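Local atomic coordinates of oxidoreductase protein (Agrobacterium radiobacter, PDB entry 5UI9), a protein that binds NAD and a small dihydroxy carboxylic acid and is probably an NAD-dependent oxidoreductase of the GFO/IDH/MocA family, acting on hydroxylated substrates. Residues 173-178 with 230-235; 196-201 with 330-335; 250-255 with 266-271. All blocks are in the same frame, centred on the assembly; numbering follows the deposited sequence.

All three contacts reach the large mixed sheet of the C-terminal domain, but at different depths. Contact 1 is core: its six touching residues are buried, and it joins the start of helix 175-191 to the end of strand 225-231 beside the bound ligand. Contact 2, partly buried, lays the end of helix 316-335 on strand 194-202, and Y330 touches contact 1 directly, its OH lying 3.2 Å from E177 N. Contact 3 stands at the sheet's other end, its nearest atoms about 17 Å from contact 1, and includes exposed turns. Apolar packing and ligand bonds thus give way to one serine-to-backbone bond, then to strand pairing; all three touch the second subunit.

Contact 1 of 3, residues 173-178 with 230-235; sequences RFIIED and VSYATK. With 8A1 ((2S)-2,3-dihydroxy-2-methylpropanoic acid), chain D.
I175 and S231 mark the closest backbone approach, their CA atoms 7.4 Å apart, so no backbone hydrogen bond spans the two segments and side chains bridge the gap. Residues 173-178 turn from loop into helix 175-191, with F174 at the N-cap position and D178 N bonded to F174 O. Residues 230-235 leave strand 225-231 through an ST turn, in which S231 OG accepts from A233 N and also donates to T234 OG1.

I175 spans the gap. With CG1 anti to the backbone N (chi1 -161°) and the chain extended, its CD1 arrives 3.4 Å from Y232 N and also lies against CG2 of V230. The Y232 ring is touched mainly at CD2, which meets CZ of F174 at 3.4 Å and CD1 of I175 at 3.7 Å. The F174 and Y232 planes are nearly parallel, 14° apart, but centroids separated by 5.7 Å show that the rings are slid past one another with little overlap.

Beyond this apolar patch the polar ends converge on the bound 2,3-dihydroxy-2-methylpropanoic acid. Its O1 donates to D178 OD2 at 2.6 Å and accepts from Y232 OH at 2.6 Å, lying at the edge of the tyrosine ring near its plane. The neighbouring hydroxyl, O2, donates to D178 OD1 at 2.7 Å, so one carboxylate grips both hydroxyls. K98 makes a salt bridge to D178 OD1 and, with Q165 and H182, also bonds the ligand.

D178 also lies close to the bound NAD, which places this contact where cofactor and ligand pockets meet. Apolar packing by F174 and I175 probably helps to position the tyrosine, while the carboxylate and phenol are well placed to orient a vicinal diol, consistent with recognition of a hydroxylated substrate.

Contact 2 of 3, residues 196-201 with 330-335; sequences TLTART and YESAAN
S332 meets A199 because its OG stands anti to the helix backbone N (chi1 179°), which extends the hydroxyl from the helix to the strand. There it accepts from A199 N at 2.9 Å, with an N-H...O angle of 159°. The same oxygen is bonded to R337 O, so one buried hydroxyl links the strand to the chain just beyond the helix. R200 curls back over its own strand: a bend at chi2 brings NH1 to A199 O at 2.8 Å. A199 O lies close to the guanidinium plane, while NH1 sits well above the carbonyl plane. The NE of R200 also makes a salt bridge to D219 of the second subunit.

Small residues allow the close approach. The short axes come within 6.2 Å at an angle of 64°, and the CA atoms of R200 and A333 are 4.7 Å apart. A333 CA makes a CA-H...O contact of 3.5 Å with A199 O, while its methyl CB rests against both branches of T201, at 3.7 Å from OG1 and 3.8 Å from CG2. A water extends the junction, accepting from T201 N and donating weakly to A333 O.

The helix therefore lies obliquely across strand 194-202. L197 and A199 continue the packing onto A329 one turn earlier in helix 316-335 and onto I216 of strand 213-220. L197 is backbone-bonded to V339 of strand 339-340, and T201 and Y330 both touch I176 of helix 175-191.

Contact 3 of 3, residues 250-255 with 266-271; sequences GTQGTI and TGPNGM
T254 and T266 form an antiparallel hydrogen-bonded pair at the open end of the beta-hairpin made by strands 253-258 and 262-266, consecutive neighbours in the mixed sheet of the C-terminal domain. T254 N donates to T266 O at 3.0 Å, and T266 N returns the bond to T254 O at 3.1 Å; angles at the hydrogen of 157° and 161° establish a regular pair.

The two threonine side chains lie side by side on one face of the sheet, pointing the same way, with their OG1 atoms 2.9 Å apart. T254 OG1 is bonded to K235 O of the second subunit, and T266 packs on K235 there, so this face takes part in the dimer interface.

Beyond the pair the two segments meet through glycines. G253 CA lies 3.1 Å from T266 O in a CA-H...O contact, an approach that the lack of a side chain at G253 permits. On the partner segment, G267 CA approaches Q252 O at 3.5 Å. At the exposed turns, P268 CD also rests 3.5 Å from Q252 O, and P268 CG lies 3.9 Å from Q252 OE1.

Contact 1 of 3, residues 173-178 with 230-235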
loop_
_atom_site.group_PDB
_atom_site.type_symbol
_atom_site.label_atom_id
_atom_site.label_comp_id
_atom_site.label_asym_id
_atom_site.label_seq_id
_atom_site.Cartn_x
_atom_site.Cartn_y
_atom_site.Cartn_z
ATOM N N ARG A 173 9.419 -13.843 -16.716
ATOM C CA ARG A 173 8.270 -13.285 -16.006
ATOM C C ARG A 173 7.765 -14.298 -14.982
ATOM O O ARG A 173 7.728 -15.498 -15.265
ATOM C CB ARG A 173 7.153 -12.976 -16.996
ATOM C CG ARG A 173 7.531 -11.929 -18.026
ATOM C CD ARG A 173 6.337 -11.533 -18.876
ATOM N NE ARG A 173 6.596 -10.304 -19.629
ATOM C CZ ARG A 173 5.696 -9.647 -20.365
ATOM N NH1 ARG A 173 4.434 -10.080 -20.471
ATOM N NH2 ARG A 173 6.062 -8.536 -20.998
ATOM N N PHE A 174 7.369 -13.815 -13.803
ATOM C CA PHE A 174 6.827 -14.676 -12.745
ATOM C C PHE A 174 5.593 -14.034 -12.099
ATOM O O PHE A 174 4.493 -14.248 -12.592
ATOM C CB PHE A 174 7.930 -15.090 -11.737
ATOM C CG PHE A 174 7.420 -15.719 -10.449
ATOM C CD1 PHE A 174 6.329 -16.589 -10.437
ATOM C CD2 PHE A 174 8.071 -15.458 -9.242
ATOM C CE1 PHE A 174 5.876 -17.154 -9.248
ATOM C CE2 PHE A 174 7.628 -16.025 -8.052
ATOM C CZ PHE A 174 6.528 -16.873 -8.053
ATOM N N ILE A 175 5.760 -13.233 -11.046
ATOM C CA ILE A 175 4.644 -12.994 -10.114
ATOM C C ILE A 175 3.446 -12.206 -10.674
ATOM O O ILE A 175 2.316 -12.523 -10.318
ATOM C CB ILE A 175 5.121 -12.394 -8.769
ATOM C CG1 ILE A 175 4.056 -12.601 -7.680
ATOM C CG2 ILE A 175 5.484 -10.920 -8.913
ATOM C CD1 ILE A 175 4.561 -12.313 -6.286
ATOM N N ILE A 176 3.661 -11.218 -11.544
ATOM C CA ILE A 176 2.520 -10.465 -12.097
ATOM C C ILE A 176 1.659 -11.374 -12.996
ATOM O O ILE A 176 0.428 -11.413 -12.860
ATOM C CB ILE A 176 2.923 -9.176 -12.858
ATOM C CG1 ILE A 176 3.792 -8.265 -11.982
ATOM C CG2 ILE A 176 1.675 -8.421 -13.316
ATOM C CD1 ILE A 176 4.226 -6.976 -12.651
ATOM N N GLU A 177 2.323 -12.098 -13.895
ATOM C CA GLU A 177 1.679 -13.080 -14.770
ATOM C C GLU A 177 1.007 -14.227 -14.001
ATOM O O GLU A 177 -0.083 -14.650 -14.358
ATOM C CB GLU A 177 2.711 -13.661 -15.745
ATOM C CG GLU A 177 2.151 -14.652 -16.756
ATOM C CD GLU A 177 3.206 -15.271 -17.663
ATOM O OE1 GLU A 177 2.830 -16.153 -18.462
ATOM O OE2 GLU A 177 4.400 -14.894 -17.583
ATOM N N ASP A 178 1.659 -14.730 -12.961
ATOM C CA ASP A 178 1.150 -15.889 -12.234
ATOM C C ASP A 178 0.084 -15.532 -11.196
ATOM O O ASP A 178 -0.947 -16.203 -11.093
ATOM C CB ASP A 178 2.288 -16.622 -11.527
ATOM C CG ASP A 178 1.786 -17.760 -10.654
ATOM O OD1 ASP A 178 1.007 -18.594 -11.169
ATOM O OD2 ASP A 178 2.154 -17.806 -9.458
ATOM N N VAL A 230 2.085 -7.366 -4.392
ATOM C CA VAL A 230 2.251 -8.804 -4.372
ATOM C C VAL A 230 3.715 -9.168 -4.142
ATOM O O VAL A 230 4.624 -8.444 -4.568
ATOM C CB VAL A 230 1.693 -9.482 -5.655
ATOM C CG1 VAL A 230 0.199 -9.222 -5.771
ATOM C CG2 VAL A 230 2.417 -9.024 -6.916
ATOM N N SER A 231 3.922 -10.288 -3.451
ATOM C CA SER A 231 5.254 -10.774 -3.123
ATOM C C SER A 231 5.213 -12.262 -2.813
ATOM O O SER A 231 4.312 -12.712 -2.095
ATOM C CB SER A 231 5.804 -10.025 -1.901
ATOM O OG SER A 231 7.032 -10.586 -1.442
ATOM N N TYR A 232 6.170 -13.010 -3.363
ATOM C CA TYR A 232 6.460 -14.389 -2.938
ATOM C C TYR A 232 7.800 -14.492 -2.166
ATOM O O TYR A 232 8.351 -15.591 -2.008
ATOM C CB TYR A 232 6.429 -15.348 -4.135
ATOM C CG TYR A 232 5.083 -16.016 -4.359
ATOM C CD1 TYR A 232 4.486 -16.787 -3.351
ATOM C CD2 TYR A 232 4.409 -15.899 -5.574
ATOM C CE1 TYR A 232 3.265 -17.414 -3.551
ATOM C CE2 TYR A 232 3.183 -16.520 -5.775
ATOM C CZ TYR A 232 2.620 -17.274 -4.763
ATOM O OH TYR A 232 1.411 -17.891 -4.954
ATOM N N ALA A 233 8.296 -13.360 -1.660
ATOM C CA ALA A 233 9.523 -13.322 -0.846
ATOM C C ALA A 233 9.289 -12.696 0.543
ATOM O O ALA A 233 10.214 -12.161 1.153
ATOM C CB ALA A 233 10.613 -12.571 -1.596
ATOM N N THR A 234 8.056 -12.792 1.041
ATOM C CA THR A 234 7.665 -12.191 2.308
ATOM C C THR A 234 7.654 -13.279 3.389
ATOM O O THR A 234 6.936 -14.271 3.262
ATOM C CB THR A 234 6.290 -11.510 2.167
ATOM O OG1 THR A 234 6.384 -10.448 1.207
ATOM C CG2 THR A 234 5.811 -10.929 3.496
ATOM N N LYS A 235 8.445 -13.088 4.446
ATOM C CA LYS A 235 8.626 -14.100 5.501
ATOM C C LYS A 235 7.940 -13.658 6.782
ATOM O O LYS A 235 8.493 -12.860 7.559
ATOM C CB LYS A 235 10.114 -14.350 5.743
ATOM C CG LYS A 235 10.781 -15.011 4.549
ATOM C CD LYS A 235 12.295 -14.876 4.564
ATOM C CE LYS A 235 12.880 -15.472 3.291
ATOM N NZ LYS A 235 14.361 -15.514 3.340
HETATM O OXT 8A1 D . -3.384 -19.864 -7.657
HETATM C C 8A1 D . -2.562 -19.596 -8.566
HETATM O O 8A1 D . -2.921 -19.215 -9.702
HETATM C CA 8A1 D . -1.087 -19.720 -8.284
HETATM C CB 8A1 D . -0.608 -18.330 -7.867
HETATM O O1 8A1 D . 0.740 -18.356 -7.386
HETATM O O2 8A1 D . -0.398 -20.151 -9.469
HETATM C C3 8A1 D . -0.844 -20.766 -7.195
#

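Contact 2 of 3, residues 196-201 with 330-335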
loop_
_atom_site.group_PDB
_atom_site.type_symbol
_atom_site.label_atom_id
_atom_site.label_comp_id
_atom_site.label_asym_id
_atom_site.label_seq_id
_atom_site.Cartn_x
_atom_site.Cartn_y
_atom_site.Cartn_z
ATOM N N THR A 196 -5.468 4.238 -15.759
ATOM C CA THR A 196 -4.003 4.303 -15.827
ATOM C C THR A 196 -3.370 3.484 -14.707
ATOM O O THR A 196 -4.002 3.203 -13.685
ATOM C CB THR A 196 -3.474 5.756 -15.777
ATOM O OG1 THR A 196 -3.988 6.417 -14.620
ATOM C CG2 THR A 196 -3.894 6.543 -17.009
ATOM N N LEU A 197 -2.111 3.118 -14.924
ATOM C CA LEU A 197 -1.410 2.145 -14.096
ATOM C C LEU A 197 0.096 2.435 -14.071
ATOM O O LEU A 197 0.673 2.800 -15.094
ATOM C CB LEU A 197 -1.684 0.753 -14.675
ATOM C CG LEU A 197 -1.090 -0.488 -14.014
ATOM C CD1 LEU A 197 -1.998 -1.699 -14.192
ATOM C CD2 LEU A 197 0.310 -0.801 -14.529
ATOM N N THR A 198 0.712 2.272 -12.901
ATOM C CA THR A 198 2.164 2.394 -12.731
ATOM C C THR A 198 2.666 1.247 -11.860
ATOM O O THR A 198 2.076 0.967 -10.819
ATOM C CB THR A 198 2.557 3.714 -12.033
ATOM O OG1 THR A 198 1.641 4.749 -12.402
ATOM C CG2 THR A 198 3.966 4.127 -12.414
ATOM N N ALA A 199 3.752 0.596 -12.274
ATOM C CA ALA A 199 4.233 -0.612 -11.601
ATOM C C ALA A 199 5.738 -0.599 -11.361
ATOM O O ALA A 199 6.488 0.077 -12.065
ATOM C CB ALA A 199 3.838 -1.847 -12.389
ATOM N N ARG A 200 6.150 -1.347 -10.339
ATOM C CA ARG A 200 7.552 -1.558 -9.985
ATOM C C ARG A 200 7.728 -3.023 -9.635
ATOM O O ARG A 200 6.872 -3.600 -8.968
ATOM C CB ARG A 200 7.941 -0.709 -8.770
ATOM C CG ARG A 200 7.741 0.779 -8.953
ATOM C CD ARG A 200 8.707 1.343 -9.973
ATOM N NE ARG A 200 8.586 2.798 -10.058
ATOM C CZ ARG A 200 7.777 3.464 -10.878
ATOM N NH1 ARG A 200 7.010 2.845 -11.774
ATOM N NH2 ARG A 200 7.762 4.789 -10.819
ATOM N N THR A 201 8.831 -3.614 -10.082
ATOM C CA THR A 201 9.134 -5.020 -9.823
ATOM C C THR A 201 10.588 -5.226 -9.418
ATOM O O THR A 201 11.456 -4.424 -9.757
ATOM C CB THR A 201 8.914 -5.892 -11.070
ATOM O OG1 THR A 201 9.818 -5.484 -12.101
ATOM C CG2 THR A 201 7.486 -5.784 -11.566
ATOM N N TYR A 330 4.041 -4.898 -16.658
ATOM C CA TYR A 330 5.378 -5.248 -17.165
ATOM C C TYR A 330 5.994 -4.101 -17.962
ATOM O O TYR A 330 7.162 -3.758 -17.756
ATOM C CB TYR A 330 5.351 -6.537 -18.000
ATOM C CG TYR A 330 5.317 -7.790 -17.149
ATOM C CD1 TYR A 330 6.408 -8.136 -16.357
ATOM C CD2 TYR A 330 4.190 -8.616 -17.117
ATOM C CE1 TYR A 330 6.389 -9.267 -15.562
ATOM C CE2 TYR A 330 4.162 -9.760 -16.324
ATOM C CZ TYR A 330 5.269 -10.078 -15.547
ATOM O OH TYR A 330 5.262 -11.197 -14.747
ATOM N N GLU A 331 5.202 -3.512 -18.858
ATOM C CA GLU A 331 5.620 -2.329 -19.621
ATOM C C GLU A 331 6.089 -1.214 -18.685
ATOM O O GLU A 331 7.212 -0.730 -18.812
ATOM C CB GLU A 331 4.476 -1.829 -20.510
ATOM C CG GLU A 331 4.847 -0.705 -21.471
ATOM C CD GLU A 331 3.694 -0.286 -22.382
ATOM O OE1 GLU A 331 2.810 -1.123 -22.696
ATOM O OE2 GLU A 331 3.674 0.898 -22.790
ATOM N N SER A 332 5.229 -0.841 -17.737
ATOM C CA SER A 332 5.517 0.242 -16.787
ATOM C C SER A 332 6.763 -0.006 -15.946
ATOM O O SER A 332 7.544 0.916 -15.717
ATOM C CB SER A 332 4.327 0.474 -15.852
ATOM O OG SER A 332 4.611 1.502 -14.919
ATOM N N ALA A 333 6.941 -1.245 -15.489
ATOM C CA ALA A 333 8.090 -1.604 -14.660
ATOM C C ALA A 333 9.415 -1.493 -15.413
ATOM O O ALA A 333 10.433 -1.176 -14.809
ATOM C CB ALA A 333 7.919 -3.008 -14.094
ATOM N N ALA A 334 9.395 -1.758 -16.719
ATOM C CA ALA A 334 10.595 -1.652 -17.563
ATOM C C ALA A 334 10.931 -0.199 -17.931
ATOM O O ALA A 334 12.086 0.201 -17.859
ATOM C CB ALA A 334 10.429 -2.489 -18.827
ATOM N N ASN A 335 9.913 0.570 -18.322
ATOM C CA ASN A 335 10.067 1.971 -18.769
ATOM C C ASN A 335 10.072 2.989 -17.626
ATOM O O ASN A 335 10.580 4.097 -17.791
ATOM C CB ASN A 335 8.929 2.356 -19.732
ATOM C CG ASN A 335 8.862 1.461 -20.963
ATOM O OD1 ASN A 335 9.885 1.118 -21.561
ATOM N ND2 ASN A 335 7.645 1.085 -21.352
HETATM O O HOH W 1 10.664 -1.650 -11.541
#

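Contact 3 of 3, residues 250-255 with 266-271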
loop_
_atom_site.group_PDB
_atom_site.type_symbol
_atom_site.label_atom_id
_atom_site.label_comp_id
_atom_site.label_asym_id
_atom_site.label_seq_id
_atom_site.Cartn_x
_atom_site.Cartn_y
_atom_site.Cartn_z
ATOM N N GLY A 250 -14.362 4.254 2.041
ATOM C CA GLY A 250 -15.480 4.912 1.377
ATOM C C GLY A 250 -15.904 6.163 2.117
ATOM O O GLY A 250 -15.435 6.436 3.228
ATOM N N THR A 251 -16.806 6.917 1.499
ATOM C CA THR A 251 -17.282 8.189 2.063
ATOM C C THR A 251 -17.995 8.049 3.417
ATOM O O THR A 251 -17.970 8.984 4.220
ATOM C CB THR A 251 -18.235 8.916 1.089
ATOM O OG1 THR A 251 -19.305 8.037 0.726
ATOM C CG2 THR A 251 -17.491 9.369 -0.172
ATOM N N GLN A 252 -18.619 6.894 3.662
ATOM C CA GLN A 252 -19.348 6.628 4.916
ATOM C C GLN A 252 -18.768 5.481 5.761
ATOM O O GLN A 252 -19.385 5.084 6.756
ATOM C CB GLN A 252 -20.821 6.326 4.607
ATOM C CG GLN A 252 -21.582 7.475 3.969
ATOM C CD GLN A 252 -22.975 7.067 3.502
ATOM O OE1 GLN A 252 -23.507 6.025 3.900
ATOM N NE2 GLN A 252 -23.573 7.893 2.648
ATOM N N GLY A 253 -17.601 4.945 5.395
ATOM C CA GLY A 253 -17.058 3.808 6.133
ATOM C C GLY A 253 -15.822 3.144 5.568
ATOM O O GLY A 253 -15.187 3.653 4.641
ATOM N N THR A 254 -15.497 1.990 6.145
ATOM C CA THR A 254 -14.329 1.203 5.764
ATOM C C THR A 254 -14.629 -0.290 5.740
ATOM O O THR A 254 -15.457 -0.779 6.518
ATOM C CB THR A 254 -13.166 1.398 6.752
ATOM O OG1 THR A 254 -13.624 1.179 8.092
ATOM C CG2 THR A 254 -12.581 2.787 6.628
ATOM N N ILE A 255 -13.939 -1.002 4.850
ATOM C CA ILE A 255 -13.864 -2.457 4.887
ATOM C C ILE A 255 -12.411 -2.829 5.158
ATOM O O ILE A 255 -11.505 -2.284 4.530
ATOM C CB ILE A 255 -14.318 -3.103 3.554
ATOM C CG1 ILE A 255 -15.806 -2.837 3.295
ATOM C CG2 ILE A 255 -14.031 -4.606 3.554
ATOM C CD1 ILE A 255 -16.249 -3.150 1.874
ATOM N N THR A 266 -17.079 -1.028 9.129
ATOM C CA THR A 266 -17.608 0.056 9.961
ATOM C C THR A 266 -18.331 1.049 9.062
ATOM O O THR A 266 -17.818 1.430 8.011
ATOM C CB THR A 266 -16.528 0.767 10.822
ATOM O OG1 THR A 266 -15.790 1.695 10.025
ATOM C CG2 THR A 266 -15.574 -0.235 11.466
ATOM N N GLY A 267 -19.534 1.430 9.479
ATOM C CA GLY A 267 -20.388 2.344 8.734
ATOM C C GLY A 267 -21.083 3.307 9.679
ATOM O O GLY A 267 -20.725 3.383 10.857
ATOM N N PRO A 268 -22.084 4.051 9.174
ATOM C CA PRO A 268 -22.804 5.028 10.009
ATOM C C PRO A 268 -23.438 4.448 11.294
ATOM O O PRO A 268 -23.471 5.137 12.314
ATOM C CB PRO A 268 -23.882 5.569 9.060
ATOM C CG PRO A 268 -23.322 5.359 7.694
ATOM C CD PRO A 268 -22.558 4.073 7.775
ATOM N N ASN A 269 -23.918 3.202 11.236
ATOM C CA ASN A 269 -24.523 2.529 12.399
ATOM C C ASN A 269 -23.466 2.111 13.435
ATOM O O ASN A 269 -23.606 2.417 14.624
ATOM C CB ASN A 269 -25.340 1.306 11.953
ATOM N N GLY A 270 -22.419 1.421 12.980
ATOM C CA GLY A 270 -21.326 0.972 13.858
ATOM C C GLY A 270 -20.379 -0.023 13.194
ATOM O O GLY A 270 -20.370 -0.149 11.974
ATOM N N MET A 271 -19.592 -0.727 14.007
ATOM C CA MET A 271 -18.651 -1.748 13.529
ATOM C C MET A 271 -19.244 -3.158 13.648
ATOM O O MET A 271 -19.915 -3.474 14.633
ATOM C CB MET A 271 -17.324 -1.669 14.308
ATOM C CG MET A 271 -16.318 -2.765 13.959
ATOM S SD MET A 271 -14.615 -2.452 14.471
ATOM C CE MET A 271 -14.814 -2.044 16.207
#